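Long-range contacts in group 3 allergen SMIPP-S Yv6023A04 (Sarcoptes scabiei type hominis, PDB 3H7O), which adopts the chymotrypsin-like fold of S1 serine proteases but, as an inactivated protease paralogue, probably lacks the proteolytic activity assigned to that family: residues A[16-21]-A[54-59]; A[38-43]-A[91-96]; A[166-171]-A[208-213]. The protein carries 3 engineered substitutions. One frame throughout, in Å; residues are numbered along the deposited sequence.

Interaction 1: A[16-21]-A[54-59]; sequences AVRTYP and VIQYES
Strands 16-19 and 54-57 run antiparallel at 150°, with A16-Q56 and R18-V54 as hydrogen-bonded pairs and V17-I55 as the non-hydrogen-bonded pair between them. Four backbone bonds join them; R18 N reaches V54 O at 2.8 Å. A16, R18, V54 and Q56 put their side chains on one face of the sheet, V17 and I55 on the other. The polar centre of the contact is R18 on Q56. The arginine runs extended from CG to NE and meets the amide side-on, giving two N-H groups to one oxygen: R18 NE to Q56 OE1 at 2.8 Å and R18 NH2 to the same Q56 OE1 at 3.0 Å. OE1 lies close to the guanidinium plane, and the guanidinium and amide planes are 29° apart. Q56 CG is anti to the backbone N (chi1 -176°), and its NE2 is held in turn by the carbonyls of P66 and L62, which fixes the turn of the amide. Farther along, the Y20 ring comes loosely to V54, Y20 OH to V54 CG2 4.2 Å. On the other face V17 CG2 lies 3.9 Å from I55 CD1, and both residues pack on L93 inside the barrel. The first strand of the N-terminal barrel thus meets the fourth and closes it: an apolar inner face, and on the outer one a neutral amide oxygen that takes two N-H groups of the arginine, which would turn the carbonyl dipole toward the positive charge.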
loop_
_atom_site.group_PDB
_atom_site.type_symbol
_atom_site.label_atom_id
_atom_site.label_comp_id
_atom_site.label_asym_id
_atom_site.label_seq_id
_atom_site.Cartn_x
_atom_site.Cartn_y
_atom_site.Cartn_z
ATOM N N ALA A 16 2.950 -7.687 2.949
ATOM C CA ALA A 16 2.155 -8.189 1.841
ATOM C C ALA A 16 0.799 -8.635 2.371
ATOM O O ALA A 16 0.718 -9.350 3.384
ATOM C CB ALA A 16 2.866 -9.353 1.150
ATOM N N VAL A 17 -0.259 -8.204 1.687
ATOM C CA VAL A 17 -1.616 -8.647 1.980
ATOM C C VAL A 17 -2.004 -9.721 0.961
ATOM O O VAL A 17 -2.124 -9.441 -0.235
ATOM C CB VAL A 17 -2.624 -7.467 1.955
ATOM C CG1 VAL A 17 -4.057 -7.965 2.206
ATOM C CG2 VAL A 17 -2.229 -6.397 2.987
ATOM N N ARG A 18 -2.180 -10.948 1.443
ATOM C CA ARG A 18 -2.523 -12.083 0.590
ATOM C C ARG A 18 -4.023 -12.344 0.598
ATOM O O ARG A 18 -4.634 -12.478 1.665
ATOM C CB ARG A 18 -1.794 -13.345 1.053
ATOM C CG ARG A 18 -0.282 -13.222 1.131
ATOM C CD ARG A 18 0.347 -14.576 1.451
ATOM N NE ARG A 18 1.729 -14.654 0.992
ATOM C CZ ARG A 18 2.093 -14.908 -0.263
ATOM N NH1 ARG A 18 1.177 -15.115 -1.207
ATOM N NH2 ARG A 18 3.383 -14.959 -0.576
ATOM N N THR A 19 -4.607 -12.421 -0.594
ATOM C CA THR A 19 -6.026 -12.753 -0.757
ATOM C C THR A 19 -6.185 -13.896 -1.752
ATOM O O THR A 19 -5.241 -14.226 -2.469
ATOM C CB THR A 19 -6.841 -11.535 -1.235
ATOM O OG1 THR A 19 -6.249 -11.001 -2.425
ATOM C CG2 THR A 19 -6.881 -10.454 -0.151
ATOM N N TYR A 20 -7.374 -14.492 -1.804
ATOM C CA TYR A 20 -7.616 -15.661 -2.658
ATOM C C TYR A 20 -8.877 -15.546 -3.520
ATOM O O TYR A 20 -9.753 -16.409 -3.445
ATOM C CB TYR A 20 -7.654 -16.948 -1.815
ATOM C CG TYR A 20 -6.412 -17.168 -0.980
ATOM C CD1 TYR A 20 -5.341 -17.916 -1.469
ATOM C CD2 TYR A 20 -6.303 -16.620 0.297
ATOM C CE1 TYR A 20 -4.197 -18.115 -0.705
ATOM C CE2 TYR A 20 -5.165 -16.806 1.064
ATOM C CZ TYR A 20 -4.118 -17.557 0.560
ATOM O OH TYR A 20 -2.991 -17.738 1.321
ATOM N N PRO A 21 -8.974 -14.489 -4.351
ATOM C CA PRO A 21 -10.158 -14.393 -5.201
ATOM C C PRO A 21 -10.119 -15.396 -6.354
ATOM O O PRO A 21 -9.085 -15.547 -7.012
ATOM C CB PRO A 21 -10.097 -12.958 -5.729
ATOM C CG PRO A 21 -8.651 -12.613 -5.723
ATOM C CD PRO A 21 -8.027 -13.382 -4.591
ATOM N N VAL A 54 -4.446 -13.103 4.622
ATOM C CA VAL A 54 -3.198 -13.338 5.358
ATOM C C VAL A 54 -2.261 -12.138 5.231
ATOM O O VAL A 54 -2.069 -11.592 4.137
ATOM C CB VAL A 54 -2.467 -14.640 4.886
ATOM C CG1 VAL A 54 -1.189 -14.873 5.673
ATOM C CG2 VAL A 54 -3.378 -15.850 5.019
ATOM N N ILE A 55 -1.682 -11.733 6.359
ATOM C CA ILE A 55 -0.672 -10.682 6.377
ATOM C C ILE A 55 0.711 -11.313 6.486
ATOM O O ILE A 55 1.016 -11.968 7.484
ATOM C CB ILE A 55 -0.862 -9.700 7.573
ATOM C CG1 ILE A 55 -2.273 -9.095 7.594
ATOM C CG2 ILE A 55 0.243 -8.615 7.582
ATOM C CD1 ILE A 55 -2.644 -8.288 6.363
ATOM N N GLN A 56 1.535 -11.109 5.461
ATOM C CA GLN A 56 2.923 -11.553 5.478
ATOM C C GLN A 56 3.819 -10.358 5.793
ATOM O O GLN A 56 3.741 -9.313 5.132
ATOM C CB GLN A 56 3.320 -12.201 4.144
ATOM C CG GLN A 56 4.745 -12.786 4.132
ATOM C CD GLN A 56 5.046 -13.657 2.915
ATOM O OE1 GLN A 56 4.215 -13.820 2.019
ATOM N NE2 GLN A 56 6.247 -14.226 2.887
ATOM N N TYR A 57 4.667 -10.520 6.802
ATOM C CA TYR A 57 5.505 -9.424 7.280
ATOM C C TYR A 57 6.929 -9.877 7.588
ATOM O O TYR A 57 7.214 -11.076 7.593
ATOM C CB TYR A 57 4.844 -8.691 8.465
ATOM C CG TYR A 57 4.528 -9.510 9.710
ATOM C CD1 TYR A 57 5.161 -9.227 10.924
ATOM C CD2 TYR A 57 3.568 -10.526 9.692
ATOM C CE1 TYR A 57 4.868 -9.952 12.086
ATOM C CE2 TYR A 57 3.272 -11.262 10.850
ATOM C CZ TYR A 57 3.924 -10.965 12.041
ATOM O OH TYR A 57 3.633 -11.682 13.186
ATOM N N GLU A 58 7.824 -8.910 7.800
ATOM C CA GLU A 58 9.252 -9.165 8.044
ATOM C C GLU A 58 9.944 -9.854 6.866
ATOM O O GLU A 58 10.907 -10.595 7.058
ATOM C CB GLU A 58 9.463 -9.973 9.339
ATOM C CG GLU A 58 8.874 -9.328 10.585
ATOM C CD GLU A 58 9.322 -9.982 11.882
ATOM O OE1 GLU A 58 10.010 -11.024 11.839
ATOM O OE2 GLU A 58 8.983 -9.442 12.957
ATOM N N SER A 59 9.468 -9.581 5.650
ATOM C CA SER A 59 9.884 -10.335 4.469
ATOM C C SER A 59 10.652 -9.502 3.446
ATOM O O SER A 59 10.154 -8.500 2.937
ATOM C CB SER A 59 8.669 -11.004 3.803
ATOM O OG SER A 59 9.050 -11.698 2.624
#

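Interaction 2: A[38-43]-A[91-96]; sequences VLTAAH and AILELS
L39 and I92 meet on one face of the antiparallel pair formed by strands 38-40 and 91-95, while V38, T40, A91 and L93 occupy the other. L39 CG stands anti to the backbone N (chi1 -168°), and chi2 of 69° brings L39 CD1 across to I92 CG1 at 3.7 Å. The helix 218-225 packs over this leucine and isoleucine. On the opposite face T40 is turned with OG1 anti to its own N; that hydroxyl bonds to the carbonyl of G29 on the adjoining strand. T40 CG2 is left in the crowded position between N and carbonyl carbon, from where it touches L93 CG at 4.0 Å. Past T40 the chain bends, and A91 CB lies 3.8 Å from A42 CA. Four backbone bonds hold the pair; T40 N to A91 O is 2.8 Å. Just beyond, H43 N is bonded to D89 OD1, an arrangement consistent with that of the corresponding histidine and aspartate in active S1 proteases. Every residue that touches here is buried: the hydroxyl of T40 has its acceptor, and the contacts between side chains are apolar.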
loop_
_atom_site.group_PDB
_atom_site.type_symbol
_atom_site.label_atom_id
_atom_site.label_comp_id
_atom_site.label_asym_id
_atom_site.label_seq_id
_atom_site.Cartn_x
_atom_site.Cartn_y
_atom_site.Cartn_z
ATOM N N VAL A 38 -3.555 -3.098 9.928
ATOM C CA VAL A 38 -2.782 -2.878 8.709
ATOM C C VAL A 38 -3.572 -2.023 7.718
ATOM O O VAL A 38 -4.763 -2.258 7.500
ATOM C CB VAL A 38 -2.362 -4.220 8.041
ATOM C CG1 VAL A 38 -1.871 -3.997 6.599
ATOM C CG2 VAL A 38 -1.280 -4.912 8.868
ATOM N N LEU A 39 -2.897 -1.041 7.122
ATOM C CA LEU A 39 -3.498 -0.164 6.118
ATOM C C LEU A 39 -3.151 -0.647 4.712
ATOM O O LEU A 39 -1.979 -0.868 4.396
ATOM C CB LEU A 39 -3.017 1.282 6.311
ATOM C CG LEU A 39 -3.733 2.406 5.548
ATOM C CD1 LEU A 39 -5.144 2.613 6.078
ATOM C CD2 LEU A 39 -2.943 3.699 5.648
ATOM N N THR A 40 -4.171 -0.802 3.870
ATOM C CA THR A 40 -3.972 -1.282 2.502
ATOM C C THR A 40 -4.910 -0.570 1.518
ATOM O O THR A 40 -5.583 0.402 1.882
ATOM C CB THR A 40 -4.103 -2.842 2.422
ATOM O OG1 THR A 40 -3.678 -3.308 1.135
ATOM C CG2 THR A 40 -5.536 -3.315 2.701
ATOM N N ALA A 41 -4.932 -1.036 0.273
ATOM C CA ALA A 41 -5.863 -0.516 -0.718
ATOM C C ALA A 41 -7.187 -1.266 -0.605
ATOM O O ALA A 41 -7.200 -2.481 -0.402
ATOM C CB ALA A 41 -5.278 -0.652 -2.116
ATOM N N ALA A 42 -8.295 -0.543 -0.732
ATOM C CA ALA A 42 -9.621 -1.148 -0.618
ATOM C C ALA A 42 -9.948 -2.162 -1.720
ATOM O O ALA A 42 -10.615 -3.167 -1.452
ATOM C CB ALA A 42 -10.700 -0.074 -0.539
ATOM N N HIS A 43 -9.488 -1.921 -2.948
ATOM C CA HIS A 43 -9.913 -2.783 -4.059
ATOM C C HIS A 43 -9.420 -4.234 -3.950
ATOM O O HIS A 43 -10.033 -5.142 -4.505
ATOM C CB HIS A 43 -9.648 -2.156 -5.442
ATOM C CG HIS A 43 -8.210 -2.134 -5.858
ATOM N ND1 HIS A 43 -7.562 -3.244 -6.359
ATOM C CD2 HIS A 43 -7.309 -1.124 -5.898
ATOM C CE1 HIS A 43 -6.319 -2.921 -6.668
ATOM N NE2 HIS A 43 -6.141 -1.641 -6.402
ATOM N N ALA A 91 -8.213 0.895 2.989
ATOM C CA ALA A 91 -8.871 -0.040 3.897
ATOM C C ALA A 91 -7.986 -0.366 5.081
ATOM O O ALA A 91 -6.758 -0.403 4.960
ATOM C CB ALA A 91 -9.250 -1.322 3.160
ATOM N N ILE A 92 -8.620 -0.609 6.222
ATOM C CA ILE A 92 -7.911 -1.059 7.413
ATOM C C ILE A 92 -8.290 -2.504 7.708
ATOM O O ILE A 92 -9.473 -2.847 7.768
ATOM C CB ILE A 92 -8.197 -0.151 8.631
ATOM C CG1 ILE A 92 -7.695 1.270 8.347
ATOM C CG2 ILE A 92 -7.518 -0.710 9.891
ATOM C CD1 ILE A 92 -8.192 2.326 9.326
ATOM N N LEU A 93 -7.275 -3.350 7.856
ATOM C CA LEU A 93 -7.486 -4.738 8.238
ATOM C C LEU A 93 -7.266 -4.885 9.736
ATOM O O LEU A 93 -6.222 -4.487 10.249
ATOM C CB LEU A 93 -6.540 -5.663 7.460
ATOM C CG LEU A 93 -6.527 -5.539 5.928
ATOM C CD1 LEU A 93 -5.519 -6.501 5.321
ATOM C CD2 LEU A 93 -7.907 -5.763 5.323
ATOM N N GLU A 94 -8.255 -5.445 10.429
ATOM C CA GLU A 94 -8.140 -5.712 11.865
ATOM C C GLU A 94 -7.741 -7.159 12.132
ATOM O O GLU A 94 -8.226 -8.077 11.469
ATOM C CB GLU A 94 -9.450 -5.390 12.587
ATOM C CG GLU A 94 -9.402 -5.637 14.093
ATOM C CD GLU A 94 -10.676 -5.241 14.802
ATOM O OE1 GLU A 94 -11.635 -4.811 14.129
ATOM O OE2 GLU A 94 -10.718 -5.360 16.043
ATOM N N LEU A 95 -6.862 -7.349 13.115
ATOM C CA LEU A 95 -6.399 -8.674 13.508
ATOM C C LEU A 95 -6.969 -9.113 14.853
ATOM O O LEU A 95 -7.109 -8.301 15.772
ATOM C CB LEU A 95 -4.871 -8.698 13.552
ATOM C CG LEU A 95 -4.200 -8.458 12.205
ATOM C CD1 LEU A 95 -2.813 -7.868 12.407
ATOM C CD2 LEU A 95 -4.160 -9.748 11.380
ATOM N N SER A 96 -7.311 -10.396 14.958
ATOM C CA SER A 96 -7.757 -10.969 16.229
ATOM C C SER A 96 -6.571 -11.503 17.033
ATOM O O SER A 96 -6.625 -11.574 18.264
ATOM C CB SER A 96 -8.791 -12.073 15.997
ATOM O OG SER A 96 -8.230 -13.157 15.280
#

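Interaction 3: A[166-171]-A[208-213]; sequences LQVFCA and PEVFTK
F169 and F211 exchange both backbone bonds of a hydrogen-bonded antiparallel pair, F211 N to F169 O at 2.8 Å and F169 N to F211 O at 2.9 Å. A171 and E209 repeat the pattern, and K213 N to Q167 O, 2.8 Å, carries the bonding past the start of strand 168-171. The acid of E209 turns elsewhere, to a salt bridge with R203 and the backbone N of L178. Next come the aromatic rings. F169 CG sits between its backbone N and carbonyl carbon (chi1 69°), and the ring has the F211 CB methylene over one face, 3.8 Å from the centroid, a CH-pi contact. The ring planes are 17° apart, but the offset is large, with centroids 5.2 Å apart, and little of one ring lies over the other. On the same face of the sheet as the two rings, A171 CB touches F211 CE2 at 3.7 Å. On the other face of the sheet V210 splits its methyls: V210 CG1 meets V168 CB at 3.8 Å, and V210 CG2 meets C170 SG, also at 3.8 Å. That sulfur is bonded to C155, tying the strand to helix 152-159, whose L152 packs on V168. Such a pairing of the third and sixth strands belongs to the C-terminal beta-barrel of the chymotrypsin fold.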
loop_
_atom_site.group_PDB
_atom_site.type_symbol
_atom_site.label_atom_id
_atom_site.label_comp_id
_atom_site.label_asym_id
_atom_site.label_seq_id
_atom_site.Cartn_x
_atom_site.Cartn_y
_atom_site.Cartn_z
ATOM N N LEU A 166 -10.128 14.054 -4.772
ATOM C CA LEU A 166 -9.399 15.113 -4.087
ATOM C C LEU A 166 -8.366 14.551 -3.111
ATOM O O LEU A 166 -7.417 15.241 -2.734
ATOM C CB LEU A 166 -10.382 16.022 -3.337
ATOM C CG LEU A 166 -11.294 16.911 -4.188
ATOM C CD1 LEU A 166 -12.485 17.410 -3.369
ATOM C CD2 LEU A 166 -10.514 18.083 -4.767
ATOM N N GLN A 167 -8.549 13.294 -2.713
ATOM C CA GLN A 167 -7.743 12.703 -1.654
ATOM C C GLN A 167 -6.573 11.866 -2.181
ATOM O O GLN A 167 -6.256 10.807 -1.636
ATOM C CB GLN A 167 -8.627 11.882 -0.708
ATOM C CG GLN A 167 -9.596 12.717 0.136
ATOM C CD GLN A 167 -10.829 13.169 -0.625
ATOM O OE1 GLN A 167 -11.317 12.471 -1.515
ATOM N NE2 GLN A 167 -11.345 14.341 -0.270
ATOM N N VAL A 168 -5.932 12.352 -3.240
ATOM C CA VAL A 168 -4.771 11.674 -3.815
ATOM C C VAL A 168 -3.615 12.645 -4.065
ATOM O O VAL A 168 -3.797 13.864 -4.056
ATOM C CB VAL A 168 -5.113 10.909 -5.139
ATOM C CG1 VAL A 168 -6.173 9.823 -4.901
ATOM C CG2 VAL A 168 -5.537 11.865 -6.259
ATOM N N PHE A 169 -2.420 12.092 -4.248
ATOM C CA PHE A 169 -1.321 12.823 -4.858
ATOM C C PHE A 169 -0.646 11.918 -5.879
ATOM O O PHE A 169 -0.850 10.692 -5.879
ATOM C CB PHE A 169 -0.318 13.363 -3.820
ATOM C CG PHE A 169 0.495 12.299 -3.132
ATOM C CD1 PHE A 169 0.051 11.726 -1.945
ATOM C CD2 PHE A 169 1.715 11.883 -3.659
ATOM C CE1 PHE A 169 0.803 10.740 -1.301
ATOM C CE2 PHE A 169 2.476 10.895 -3.023
ATOM C CZ PHE A 169 2.023 10.329 -1.844
ATOM N N CYS A 170 0.141 12.525 -6.755
ATOM C CA CYS A 170 0.842 11.775 -7.786
ATOM C C CYS A 170 2.345 11.919 -7.644
ATOM O O CYS A 170 2.840 12.939 -7.163
ATOM C CB CYS A 170 0.393 12.230 -9.171
ATOM S SG CYS A 170 -1.362 11.984 -9.498
ATOM N N ALA A 171 3.065 10.886 -8.070
ATOM C CA ALA A 171 4.518 10.879 -8.025
ATOM C C ALA A 171 5.066 10.015 -9.158
ATOM O O ALA A 171 4.390 9.098 -9.633
ATOM C CB ALA A 171 5.009 10.382 -6.668
ATOM N N PRO A 208 1.809 9.150 -14.388
ATOM C CA PRO A 208 2.423 9.097 -13.063
ATOM C C PRO A 208 1.714 8.070 -12.187
ATOM O O PRO A 208 0.600 7.649 -12.503
ATOM C CB PRO A 208 2.180 10.503 -12.495
ATOM C CG PRO A 208 1.732 11.346 -13.652
ATOM C CD PRO A 208 1.075 10.411 -14.605
ATOM N N GLU A 209 2.369 7.665 -11.105
ATOM C CA GLU A 209 1.740 6.809 -10.110
ATOM C C GLU A 209 0.796 7.643 -9.249
ATOM O O GLU A 209 1.050 8.825 -9.008
ATOM C CB GLU A 209 2.798 6.111 -9.245
ATOM C CG GLU A 209 3.814 5.264 -10.029
ATOM C CD GLU A 209 3.190 4.090 -10.790
ATOM O OE1 GLU A 209 2.103 3.608 -10.398
ATOM O OE2 GLU A 209 3.803 3.632 -11.780
ATOM N N VAL A 210 -0.294 7.027 -8.799
ATOM C CA VAL A 210 -1.266 7.706 -7.943
ATOM C C VAL A 210 -1.290 7.065 -6.565
ATOM O O VAL A 210 -1.228 5.837 -6.435
ATOM C CB VAL A 210 -2.690 7.710 -8.562
ATOM C CG1 VAL A 210 -3.705 8.404 -7.628
ATOM C CG2 VAL A 210 -2.674 8.413 -9.908
ATOM N N PHE A 211 -1.376 7.911 -5.545
ATOM C CA PHE A 211 -1.355 7.478 -4.156
ATOM C C PHE A 211 -2.506 8.116 -3.415
ATOM O O PHE A 211 -2.738 9.315 -3.542
ATOM C CB PHE A 211 -0.037 7.889 -3.494
ATOM C CG PHE A 211 1.174 7.302 -4.157
ATOM C CD1 PHE A 211 1.675 6.074 -3.745
ATOM C CD2 PHE A 211 1.799 7.965 -5.212
ATOM C CE1 PHE A 211 2.791 5.510 -4.371
ATOM C CE2 PHE A 211 2.912 7.413 -5.845
ATOM C CZ PHE A 211 3.409 6.184 -5.418
ATOM N N THR A 212 -3.231 7.309 -2.650
ATOM C CA THR A 212 -4.241 7.828 -1.743
ATOM C C THR A 212 -3.517 8.598 -0.645
ATOM O O THR A 212 -2.593 8.079 -0.017
ATOM C CB THR A 212 -5.089 6.694 -1.136
ATOM O OG1 THR A 212 -5.783 6.010 -2.185
ATOM C CG2 THR A 212 -6.109 7.250 -0.144
ATOM N N LYS A 213 -3.939 9.842 -0.440
ATOM C CA LYS A 213 -3.324 10.737 0.524
ATOM C C LYS A 213 -3.747 10.353 1.944
ATOM O O LYS A 213 -4.896 10.553 2.335
ATOM C CB LYS A 213 -3.714 12.178 0.184
ATOM C CG LYS A 213 -3.033 13.260 1.003
ATOM C CD LYS A 213 -3.063 14.612 0.285
ATOM C CE LYS A 213 -4.459 14.989 -0.210
ATOM N NZ LYS A 213 -4.672 16.468 -0.196
#

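How the interactions relate
From the N terminus, 16-21 opens interaction 1 and 38-43 opens interaction 2 before either has closed; the chain then returns at 54-59 and at 91-96, so the two cross. Both lie in the N-terminal barrel: interaction 1 joins its first and fourth strands, interaction 2 its third and sixth, and their side chains meet inside it around L93. Interaction 3 follows in series, closing a separate loop between 166-171 and 208-213 in the C-terminal barrel. It repeats there the third-to-sixth pairing of interaction 2, with nearest atoms about 7 Å away, while the centres of interactions 1 and 3 stand about 23 Å apart.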